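PDB 3O6N: APL1 from Anopheles gambiae, which probably acts in mosquito complement-like immunity, as part of a complex like that of APL1C with the leucine-rich repeat protein LRIM1. Local coordinates for residues Leu132-Phe137 / Glu157-Gln162; Ala242-Tyr247 / Val269-Leu274; Glu261-His266 / Leu287-Gln292; Leu333-His338 / Arg361-Pro366. All coordinates share one frame; numbering follows the deposited sequence.

Interaction 1 of 4, residues Leu132-Phe137 / Glu157-Gln162; sequences LPRGIF and EDDTFQ
F137 and T160 come within 6.6 Å at their CA atoms where two irregular loops pass each other, 132-137 folded by a type II beta turn from P133 to I136 and 157-162 by type I turns from E157 to T160 and from D159 to Q162. No direct hydrogen bond crosses between them; water does that work. One water accepts from F137 N and donates to T160 O, another donates to the same T160 O and weakly to F137 O, and a third joins G135 N to D159 OD2. At the exposed end R134 CD approaches D159 OD2 most closely; the R134 NE to D159 OD2 salt bridge is long, 3.8 Å, the two flat groups 72° apart. Deeper in, the F137 and F161 rings point the same way, nearly parallel at 12° but slid apart, their centroids 6.0 Å from each other and F137 CD2 3.9 Å from F161 CE1. T160 CG2, anti to its own backbone N, lies 3.7 Å above the centre of the F161 ring, at the edge of F137, and 4.1 Å from L132 CD1. On its other branch T160 OG1 joins T160 N on one face of E157 O, with OG1 2.7 Å from that oxygen. Both phenylalanines also rest on L146 of strand 145-147. Such consecutive rings are consistent with the phenylalanine spine of a leucine-rich repeat solenoid.

Interaction 2 of 4, residues Ala242-Tyr247 / Val269-Leu274; sequences AWLLNY and VKMQRL
M271 reaches across to L244 and Y247, and V269 and K270 meet L245, where two loops of successive turns of the leucine-rich repeat solenoid pack together. Segment 242-247 is largely a 3-10 segment, held by i to i+3 bonds from L245 N to A242 O, N246 N to W243 O and Y247 N to L244 O; segment 269-274 has no regular structure. No hydrogen bond crosses the contact, which is almost wholly apolar.

The inner apolar part belongs to M271. Its chain bends at chi2 (-76°) and then runs straight (chi3 179°), which carries M271 CE to the 3-10 turn, 3.9 Å from L244 CB and 4.2 Å from L244 CD2. L244 in turn puts CG 3.7 Å above the plane of the W243 ring, toward its rim. The outer apolar part sits at the surface: L245 CD1 lies 3.9 Å from V269 CG2 and also against the aliphatic part of K270, whose amine leads away. L245 was deposited in two conformers, so the fine detail of this part is doubtful.

Beside the contact, a backbone hydrogen bond joins Q272 to P248, and the side-chain R273 NE makes a weak one to G249 O, while Y247 packs on I203. The thioether also lies near carbonyls: its methyl, M271 CE, is 3.6 Å from L244 O, the acceptor for Y247 N, and its sulfur, M271 SD, is 3.7 Å from Y247 O.

Interaction 3 of 4, residues Glu261-His266 / Leu287-Gln292; sequences EKIMYH and LNLYGQ
On one face of the Y265 ring lies the backbone of G291 and Q292, on the opposite face H266 ND1 toward the rim, and in plane at the edge N288 CG. G291 CA makes a CH-pi contact 3.9 Å from the centroid of the Y265 ring, 30° off the normal, a close approach suited to a residue without a side chain; Q292 N lies 3.6 Å above the same face, toward the rim. A second flat group, the Y290 ring, has N288 OD1 3.2 Å above its centre. N288 OD1 is gripped twice in its carbonyl plane, by Y290 N in an Asx turn and by G291 N at 3.0 Å, in a turn whose backbone passes over Y265.

Before the turn, the weakly bonded strands 262-264 and 286-288 pair in parallel at I263 and L287: N288 N gives I263 O a 2.8 Å bond, nearly straight at 172°. I263 CB meets L287 CD1 on one face, while on the other M264 SD lies 3.6 Å from N288 CB. One water donates to both Y265 O and Q292 O. The two N-H bonds hold the amide beside Y265, whose weakly positive C-H edge (Y265 CD2 to N288 OD1 3.5 Å) may add a little electrostatic attraction.

Interaction 4 of 4, residues Leu333-His338 / Arg361-Pro366; sequences LKLSTH and RNVARP
L335 O is approached by two donors: a water 3.1 Å away and the side-chain amide of N362, whose ND2 makes a weak hydrogen bond at 3.4 Å, bent to 132°. The same water accepts from N362 ND2 at 2.9 Å, so carbonyl, amide and water form a closed triangle, in which each bond to the water is shorter than the direct one. The N362 side chain has CG beside its backbone N (chi1 -64°) and crosses T337 obliquely. N362 OD1 abuts the threonine, 3.7 Å from T337 CA and 3.8 Å from T337 CG2.

The contact lies at the C-terminal end of the leucine-rich repeat solenoid. Segment 333-338 precedes the outermost repeat strand, 343-345, and 361-366 leaves helix 353-359 in a region braced by the disulfides C353-C387 and C375-C386, consistent with a cysteine-rich C-terminal cap. On the buried side the two segments touch more loosely, L335 CD1 standing 4.4 Å from V363 CG1. L335 also packs on L359 of helix 353-359, on F317 and on L341, and S336 turns its hydroxyl to D318. A further polar link comes from the loop just beyond 333-338, where H339 NE2 donates to N362 O.

The four contacts follow the solenoid toward its C-terminal end, each joining chain elements about twenty residues apart. Interactions 2 and 3 are direct neighbours: their segments alternate in sequence, their centres lie 13 Å apart, and V269 CB meets Q292 NE2 at 3.6 Å. Interaction 4 comes within about 8 Å of interaction 3 at the nearest atoms. Interaction 3 joins strands, the others loops. The buried parts are apolar, phenyl rings side by side in interaction 1 and M271 with L244 in interaction 2, whereas their exposed ends differ: charged R134 with water bridges in the first, aliphatic L245 in the second. Interaction 4, the smallest in buried area, relies on an amide, a water and sparse apolar contact.

Interaction 1 of 4, residues Leu132-Phe137 / Glu157-Gln162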
# COMPACT_ATOMS: atom_id res chain seq x y z
N LEU A 132 18.35 5.86 8.98
CA LEU A 132 18.80 6.84 8.00
C LEU A 132 19.68 7.88 8.69
O LEU A 132 19.34 8.38 9.76
CB LEU A 132 17.60 7.54 7.36
CG LEU A 132 16.62 6.65 6.60
CD1 LEU A 132 15.42 7.47 6.13
CD2 LEU A 132 17.31 5.98 5.43
N PRO A 133 20.83 8.20 8.07
CA PRO A 133 21.70 9.25 8.60
C PRO A 133 21.00 10.61 8.57
O PRO A 133 20.27 10.90 7.62
CB PRO A 133 22.87 9.27 7.61
CG PRO A 133 22.84 7.93 6.96
CD PRO A 133 21.40 7.54 6.89
N ARG A 134 21.21 11.42 9.60
CA ARG A 134 20.65 12.76 9.62
C ARG A 134 21.10 13.51 8.37
O ARG A 134 22.29 13.54 8.06
CB ARG A 134 21.10 13.51 10.86
CG ARG A 134 20.66 14.96 10.88
CD ARG A 134 19.22 15.08 11.33
NE ARG A 134 19.10 15.05 12.78
CZ ARG A 134 18.98 16.14 13.54
NH1 ARG A 134 18.94 17.34 12.97
NH2 ARG A 134 18.90 16.02 14.85
N GLY A 135 20.15 14.09 7.65
CA GLY A 135 20.46 14.92 6.51
C GLY A 135 20.64 14.17 5.20
O GLY A 135 21.09 14.75 4.21
N ILE A 136 20.26 12.90 5.19
CA ILE A 136 20.48 12.05 4.02
C ILE A 136 19.89 12.64 2.74
O ILE A 136 20.50 12.54 1.67
CB ILE A 136 19.94 10.60 4.26
CG1 ILE A 136 20.35 9.68 3.10
CG2 ILE A 136 18.43 10.59 4.46
CD1 ILE A 136 21.85 9.48 2.97
N PHE A 137 18.72 13.27 2.84
CA PHE A 137 18.06 13.84 1.67
C PHE A 137 17.98 15.36 1.74
O PHE A 137 17.15 15.97 1.07
CB PHE A 137 16.64 13.29 1.52
CG PHE A 137 16.58 11.79 1.44
CD1 PHE A 137 17.39 11.09 0.57
CD2 PHE A 137 15.69 11.09 2.24
CE1 PHE A 137 17.32 9.71 0.50
CE2 PHE A 137 15.61 9.71 2.18
CZ PHE A 137 16.43 9.02 1.31
N GLU A 157 12.86 10.09 10.97
CA GLU A 157 12.83 11.32 11.77
C GLU A 157 12.12 12.44 11.02
O GLU A 157 12.07 12.44 9.79
CB GLU A 157 14.25 11.74 12.19
CG GLU A 157 15.01 10.68 12.96
CD GLU A 157 14.37 10.31 14.29
OE1 GLU A 157 13.55 11.10 14.80
OE2 GLU A 157 14.68 9.22 14.81
N ASP A 158 11.57 13.39 11.78
CA ASP A 158 10.67 14.39 11.21
C ASP A 158 11.36 15.38 10.27
O ASP A 158 10.70 16.05 9.48
CB ASP A 158 9.95 15.15 12.33
CG ASP A 158 8.81 14.35 12.95
OD1 ASP A 158 8.59 13.18 12.55
OD2 ASP A 158 8.15 14.89 13.86
N ASP A 159 12.69 15.47 10.33
CA ASP A 159 13.42 16.34 9.42
C ASP A 159 13.80 15.64 8.11
O ASP A 159 14.37 16.26 7.21
CB ASP A 159 14.68 16.89 10.09
CG ASP A 159 15.75 15.82 10.27
OD1 ASP A 159 15.43 14.73 10.78
OD2 ASP A 159 16.91 16.07 9.87
N THR A 160 13.47 14.36 8.00
CA THR A 160 13.95 13.55 6.87
C THR A 160 13.60 14.16 5.51
O THR A 160 14.45 14.23 4.62
CB THR A 160 13.45 12.10 6.95
OG1 THR A 160 13.95 11.50 8.15
CG2 THR A 160 13.94 11.29 5.75
N PHE A 161 12.36 14.61 5.35
CA PHE A 161 11.89 15.11 4.06
C PHE A 161 11.70 16.63 4.02
O PHE A 161 10.96 17.15 3.19
CB PHE A 161 10.61 14.37 3.66
CG PHE A 161 10.81 12.88 3.54
CD1 PHE A 161 11.59 12.34 2.53
CD2 PHE A 161 10.22 12.01 4.46
CE1 PHE A 161 11.78 10.97 2.43
CE2 PHE A 161 10.40 10.65 4.36
CZ PHE A 161 11.18 10.12 3.34
N GLN A 162 12.39 17.34 4.91
CA GLN A 162 12.29 18.80 4.97
C GLN A 162 12.61 19.47 3.63
O GLN A 162 11.98 20.46 3.25
CB GLN A 162 13.19 19.36 6.07
CG GLN A 162 14.69 19.24 5.79
CD GLN A 162 15.55 19.93 6.84
OE1 GLN A 162 15.28 19.86 8.03
NE2 GLN A 162 16.60 20.61 6.38
O HOH W 1 17.55 13.74 7.84
O HOH W 2 17.21 13.83 5.20
O HOH W 3 15.06 16.43 3.05

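Interaction 2 of 4, residues Ala242-Tyr247 / Val269-Leu274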
# COMPACT_ATOMS: atom_id res chain seq x y z
N ALA A 242 -15.49 7.89 12.22
CA ALA A 242 -15.92 9.29 12.07
C ALA A 242 -15.00 10.10 11.16
O ALA A 242 -15.47 10.96 10.40
CB ALA A 242 -16.03 9.96 13.44
N TRP A 243 -13.71 9.82 11.23
CA TRP A 243 -12.71 10.52 10.42
C TRP A 243 -12.95 10.39 8.91
O TRP A 243 -12.41 11.16 8.13
CB TRP A 243 -11.31 10.00 10.77
CG TRP A 243 -11.27 8.51 10.85
CD1 TRP A 243 -11.47 7.75 11.97
CD2 TRP A 243 -11.04 7.60 9.78
NE1 TRP A 243 -11.37 6.41 11.65
CE2 TRP A 243 -11.11 6.30 10.31
CE3 TRP A 243 -10.78 7.76 8.41
CZ2 TRP A 243 -10.93 5.16 9.52
CZ3 TRP A 243 -10.61 6.63 7.63
CH2 TRP A 243 -10.68 5.35 8.19
N LEU A 244 -13.77 9.43 8.50
CA LEU A 244 -14.09 9.26 7.08
C LEU A 244 -14.77 10.49 6.47
O LEU A 244 -14.76 10.67 5.25
CB LEU A 244 -14.95 8.01 6.87
CG LEU A 244 -14.20 6.68 6.86
CD1 LEU A 244 -15.16 5.50 6.90
CD2 LEU A 244 -13.28 6.59 5.65
N LEU A 245 -15.36 11.32 7.32
CA LEU A 245 -16.05 12.52 6.86
C LEU A 245 -15.09 13.47 6.17
O LEU A 245 -15.51 14.34 5.40
CB LEU A 245 -16.70 13.24 8.05
CG LEU A 245 -17.82 14.22 7.71
CD1 LEU A 245 -19.04 13.47 7.18
CD2 LEU A 245 -18.20 15.05 8.93
N ASN A 246 -13.80 13.30 6.43
CA ASN A 246 -12.79 14.20 5.89
C ASN A 246 -12.28 13.83 4.50
O ASN A 246 -11.42 14.52 3.95
CB ASN A 246 -11.62 14.31 6.87
CG ASN A 246 -12.03 15.00 8.16
OD1 ASN A 246 -12.96 15.80 8.17
ND2 ASN A 246 -11.34 14.69 9.24
N TYR A 247 -12.83 12.76 3.93
CA TYR A 247 -12.34 12.24 2.66
C TYR A 247 -13.47 12.01 1.65
O TYR A 247 -13.78 10.87 1.30
CB TYR A 247 -11.51 10.97 2.90
CG TYR A 247 -10.47 11.23 3.96
CD1 TYR A 247 -9.37 12.03 3.69
CD2 TYR A 247 -10.62 10.74 5.25
CE1 TYR A 247 -8.43 12.31 4.67
CE2 TYR A 247 -9.69 11.02 6.24
CZ TYR A 247 -8.59 11.80 5.94
OH TYR A 247 -7.66 12.09 6.90
N VAL A 269 -21.91 10.50 4.75
CA VAL A 269 -22.86 11.41 4.11
C VAL A 269 -22.22 12.38 3.13
O VAL A 269 -22.90 12.96 2.28
CB VAL A 269 -23.68 12.22 5.15
CG1 VAL A 269 -24.46 11.28 6.07
CG2 VAL A 269 -22.76 13.13 5.95
N LYS A 270 -20.91 12.57 3.24
CA LYS A 270 -20.20 13.51 2.37
C LYS A 270 -19.52 12.79 1.21
O LYS A 270 -18.87 13.43 0.38
CB LYS A 270 -19.16 14.31 3.16
CG LYS A 270 -19.73 15.14 4.28
CD LYS A 270 -20.86 16.04 3.80
CE LYS A 270 -21.42 16.87 4.94
NZ LYS A 270 -22.78 17.42 4.62
N MET A 271 -19.67 11.47 1.16
CA MET A 271 -19.07 10.68 0.08
C MET A 271 -19.77 10.99 -1.24
O MET A 271 -20.97 10.78 -1.38
CB MET A 271 -19.18 9.19 0.39
CG MET A 271 -18.50 8.75 1.68
SD MET A 271 -16.71 8.67 1.50
CE MET A 271 -16.19 8.18 3.15
N GLN A 272 -19.00 11.47 -2.21
CA GLN A 272 -19.56 11.84 -3.51
C GLN A 272 -19.51 10.70 -4.52
O GLN A 272 -20.28 10.68 -5.47
CB GLN A 272 -18.80 13.04 -4.07
CG GLN A 272 -18.95 14.32 -3.26
CD GLN A 272 -17.84 15.31 -3.54
OE1 GLN A 272 -16.88 15.41 -2.78
NE2 GLN A 272 -17.96 16.04 -4.64
N ARG A 273 -18.59 9.76 -4.33
CA ARG A 273 -18.35 8.74 -5.35
C ARG A 273 -17.83 7.41 -4.81
O ARG A 273 -17.25 6.62 -5.56
CB ARG A 273 -17.38 9.28 -6.40
CG ARG A 273 -16.10 9.81 -5.81
CD ARG A 273 -15.11 10.22 -6.88
NE ARG A 273 -13.87 10.71 -6.28
CZ ARG A 273 -12.72 10.83 -6.93
NH1 ARG A 273 -12.63 10.47 -8.21
NH2 ARG A 273 -11.65 11.29 -6.29
N LEU A 274 -18.03 7.16 -3.52
CA LEU A 274 -17.58 5.90 -2.93
C LEU A 274 -18.25 4.71 -3.61
O LEU A 274 -19.48 4.63 -3.68
CB LEU A 274 -17.88 5.89 -1.43
CG LEU A 274 -17.44 4.64 -0.67
CD1 LEU A 274 -15.92 4.50 -0.70
CD2 LEU A 274 -17.96 4.69 0.76

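Interaction 3 of 4, residues Glu261-His266 / Leu287-Gln292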
# COMPACT_ATOMS: atom_id res chain seq x y z
N GLU A 261 -17.23 -2.10 15.67
CA GLU A 261 -18.37 -2.79 16.27
C GLU A 261 -19.69 -2.36 15.66
O GLU A 261 -20.70 -3.05 15.79
CB GLU A 261 -18.39 -2.58 17.78
CG GLU A 261 -17.18 -3.18 18.48
CD GLU A 261 -17.19 -2.94 19.97
OE1 GLU A 261 -18.17 -2.36 20.47
OE2 GLU A 261 -16.21 -3.34 20.64
N LYS A 262 -19.69 -1.21 14.99
CA LYS A 262 -20.87 -0.78 14.26
C LYS A 262 -20.52 0.10 13.06
O LYS A 262 -19.48 0.76 13.05
CB LYS A 262 -21.87 -0.07 15.18
CG LYS A 262 -21.34 1.22 15.80
CD LYS A 262 -22.35 1.77 16.80
CE LYS A 262 -21.81 3.01 17.50
NZ LYS A 262 -22.71 3.45 18.60
N ILE A 263 -21.39 0.08 12.06
CA ILE A 263 -21.27 0.95 10.90
C ILE A 263 -22.56 1.75 10.76
O ILE A 263 -23.64 1.18 10.60
CB ILE A 263 -21.01 0.15 9.61
CG1 ILE A 263 -19.59 -0.44 9.61
CG2 ILE A 263 -21.20 1.05 8.39
CD1 ILE A 263 -18.48 0.62 9.53
N MET A 264 -22.44 3.07 10.84
CA MET A 264 -23.58 3.98 10.68
C MET A 264 -23.38 4.81 9.43
O MET A 264 -22.28 4.92 8.91
CB MET A 264 -23.70 4.91 11.89
CG MET A 264 -24.12 4.22 13.18
SD MET A 264 -25.86 3.73 13.18
CE MET A 264 -25.98 2.96 14.79
N TYR A 265 -24.46 5.42 8.95
CA TYR A 265 -24.40 6.18 7.71
C TYR A 265 -23.72 7.54 7.89
O TYR A 265 -23.23 8.14 6.93
CB TYR A 265 -25.80 6.37 7.14
CG TYR A 265 -26.74 7.12 8.06
CD1 TYR A 265 -26.74 8.51 8.10
CD2 TYR A 265 -27.62 6.44 8.89
CE1 TYR A 265 -27.59 9.20 8.94
CE2 TYR A 265 -28.48 7.13 9.74
CZ TYR A 265 -28.46 8.50 9.76
OH TYR A 265 -29.31 9.17 10.60
N HIS A 266 -23.68 8.03 9.12
CA HIS A 266 -23.21 9.40 9.39
C HIS A 266 -21.86 9.75 8.76
O HIS A 266 -21.74 10.78 8.11
CB HIS A 266 -23.23 9.70 10.89
CG HIS A 266 -24.59 9.64 11.50
ND1 HIS A 266 -25.06 8.53 12.16
CD2 HIS A 266 -25.59 10.55 11.52
CE1 HIS A 266 -26.29 8.76 12.58
NE2 HIS A 266 -26.64 9.98 12.20
N LEU A 287 -25.57 -2.37 11.95
CA LEU A 287 -25.38 -1.75 10.65
C LEU A 287 -26.57 -0.88 10.27
O LEU A 287 -27.70 -1.36 10.17
CB LEU A 287 -25.22 -2.84 9.58
CG LEU A 287 -25.18 -2.35 8.14
CD1 LEU A 287 -23.88 -1.60 7.88
CD2 LEU A 287 -25.32 -3.52 7.17
N ASN A 288 -26.31 0.41 10.06
CA ASN A 288 -27.36 1.30 9.56
C ASN A 288 -26.86 2.14 8.40
O ASN A 288 -26.22 3.17 8.60
CB ASN A 288 -27.89 2.21 10.67
CG ASN A 288 -28.99 3.14 10.18
OD1 ASN A 288 -29.16 3.34 8.98
ND2 ASN A 288 -29.75 3.72 11.12
N LEU A 289 -27.15 1.68 7.19
CA LEU A 289 -26.91 2.48 5.99
C LEU A 289 -28.24 2.81 5.32
O LEU A 289 -28.29 3.10 4.13
CB LEU A 289 -25.98 1.74 5.02
CG LEU A 289 -24.53 1.59 5.46
CD1 LEU A 289 -23.75 0.72 4.47
CD2 LEU A 289 -23.86 2.95 5.64
N TYR A 290 -29.32 2.76 6.10
CA TYR A 290 -30.65 3.08 5.57
C TYR A 290 -31.12 4.49 5.94
O TYR A 290 -31.97 5.06 5.26
CB TYR A 290 -31.70 2.03 5.99
CG TYR A 290 -31.66 1.63 7.45
CD1 TYR A 290 -32.44 2.28 8.39
CD2 TYR A 290 -30.85 0.58 7.87
CE1 TYR A 290 -32.41 1.90 9.73
CE2 TYR A 290 -30.82 0.19 9.20
CZ TYR A 290 -31.60 0.86 10.12
OH TYR A 290 -31.55 0.47 11.44
N GLY A 291 -30.57 5.05 7.01
CA GLY A 291 -30.85 6.43 7.36
C GLY A 291 -30.50 7.34 6.19
O GLY A 291 -31.26 8.26 5.85
N GLN A 292 -29.35 7.09 5.58
CA GLN A 292 -28.96 7.73 4.34
C GLN A 292 -28.02 6.82 3.58
O GLN A 292 -26.82 6.75 3.88
CB GLN A 292 -28.30 9.09 4.59
CG GLN A 292 -27.95 9.85 3.31
CD GLN A 292 -27.41 11.24 3.58
OE1 GLN A 292 -27.91 11.96 4.44
NE2 GLN A 292 -26.37 11.62 2.84
O HOH W 4 -24.42 8.06 4.32

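Interaction 4 of 4, residues Leu333-His338 / Arg361-Pro366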
# COMPACT_ATOMS: atom_id res chain seq x y z
N LEU A 333 -33.19 -11.28 5.24
CA LEU A 333 -32.70 -10.38 4.20
C LEU A 333 -33.84 -10.13 3.22
O LEU A 333 -34.51 -11.07 2.79
CB LEU A 333 -31.51 -11.00 3.48
CG LEU A 333 -30.91 -10.16 2.34
CD1 LEU A 333 -30.30 -8.88 2.90
CD2 LEU A 333 -29.88 -10.96 1.54
N LYS A 334 -34.06 -8.87 2.89
CA LYS A 334 -35.10 -8.50 1.93
C LYS A 334 -34.50 -7.74 0.76
O LYS A 334 -33.70 -6.82 0.94
CB LYS A 334 -36.16 -7.63 2.60
CG LYS A 334 -37.10 -8.36 3.53
CD LYS A 334 -38.14 -7.40 4.10
CE LYS A 334 -39.14 -8.10 4.99
NZ LYS A 334 -40.11 -7.14 5.57
N LEU A 335 -34.91 -8.11 -0.45
CA LEU A 335 -34.48 -7.41 -1.65
C LEU A 335 -35.71 -7.05 -2.49
O LEU A 335 -36.68 -7.81 -2.54
CB LEU A 335 -33.53 -8.28 -2.48
CG LEU A 335 -32.15 -8.62 -1.91
CD1 LEU A 335 -31.41 -9.55 -2.86
CD2 LEU A 335 -31.33 -7.36 -1.66
N SER A 336 -35.66 -5.90 -3.14
CA SER A 336 -36.73 -5.48 -4.04
C SER A 336 -36.65 -6.26 -5.34
O SER A 336 -35.60 -6.80 -5.68
CB SER A 336 -36.62 -3.98 -4.34
OG SER A 336 -36.80 -3.21 -3.16
N THR A 337 -37.76 -6.30 -6.08
CA THR A 337 -37.81 -7.02 -7.34
C THR A 337 -36.77 -6.48 -8.32
O THR A 337 -36.27 -7.21 -9.17
CB THR A 337 -39.21 -6.90 -7.98
OG1 THR A 337 -40.21 -7.28 -7.03
CG2 THR A 337 -39.32 -7.80 -9.20
N HIS A 338 -36.44 -5.20 -8.17
CA HIS A 338 -35.57 -4.51 -9.12
C HIS A 338 -34.14 -4.32 -8.63
O HIS A 338 -33.41 -3.48 -9.15
CB HIS A 338 -36.17 -3.15 -9.47
CG HIS A 338 -36.36 -2.26 -8.28
ND1 HIS A 338 -35.32 -1.57 -7.70
CD2 HIS A 338 -37.46 -1.96 -7.56
CE1 HIS A 338 -35.78 -0.87 -6.67
NE2 HIS A 338 -37.08 -1.10 -6.56
N ARG A 361 -37.38 -15.43 -4.51
CA ARG A 361 -38.32 -15.02 -5.55
C ARG A 361 -37.65 -14.00 -6.48
O ARG A 361 -38.06 -13.84 -7.63
CB ARG A 361 -39.59 -14.43 -4.94
CG ARG A 361 -40.40 -15.41 -4.10
CD ARG A 361 -41.70 -14.77 -3.62
NE ARG A 361 -42.62 -14.52 -4.73
CZ ARG A 361 -43.67 -13.70 -4.66
NH1 ARG A 361 -43.93 -13.05 -3.54
NH2 ARG A 361 -44.45 -13.54 -5.72
N ASN A 362 -36.62 -13.33 -5.97
CA ASN A 362 -35.97 -12.24 -6.71
C ASN A 362 -34.48 -12.44 -7.00
O ASN A 362 -33.88 -11.64 -7.72
CB ASN A 362 -36.16 -10.92 -5.97
CG ASN A 362 -37.61 -10.51 -5.90
OD1 ASN A 362 -38.36 -10.66 -6.86
ND2 ASN A 362 -38.02 -9.99 -4.75
N VAL A 363 -33.88 -13.48 -6.44
CA VAL A 363 -32.47 -13.76 -6.70
C VAL A 363 -32.25 -15.27 -6.63
O VAL A 363 -33.00 -15.98 -5.97
CB VAL A 363 -31.56 -13.02 -5.70
CG1 VAL A 363 -31.58 -13.70 -4.34
CG2 VAL A 363 -30.12 -12.92 -6.24
N ALA A 364 -31.24 -15.75 -7.34
CA ALA A 364 -30.94 -17.17 -7.36
C ALA A 364 -29.47 -17.41 -7.71
O ALA A 364 -28.67 -16.49 -7.71
CB ALA A 364 -31.85 -17.90 -8.34
N ARG A 365 -29.14 -18.66 -8.00
CA ARG A 365 -27.79 -19.01 -8.41
C ARG A 365 -27.68 -18.94 -9.93
O ARG A 365 -28.63 -19.26 -10.63
CB ARG A 365 -27.40 -20.39 -7.87
CG ARG A 365 -27.41 -20.42 -6.35
CD ARG A 365 -26.92 -21.73 -5.76
NE ARG A 365 -26.73 -21.57 -4.32
CZ ARG A 365 -27.71 -21.57 -3.43
NH1 ARG A 365 -28.97 -21.73 -3.83
NH2 ARG A 365 -27.44 -21.41 -2.14
N PRO A 366 -26.50 -18.56 -10.44
CA PRO A 366 -25.26 -18.38 -9.67
C PRO A 366 -24.99 -16.97 -9.13
O PRO A 366 -23.89 -16.74 -8.65
CB PRO A 366 -24.18 -18.74 -10.70
CG PRO A 366 -24.76 -18.26 -11.99
CD PRO A 366 -26.26 -18.46 -11.89
O HOH W 5 -36.03 -10.87 -2.90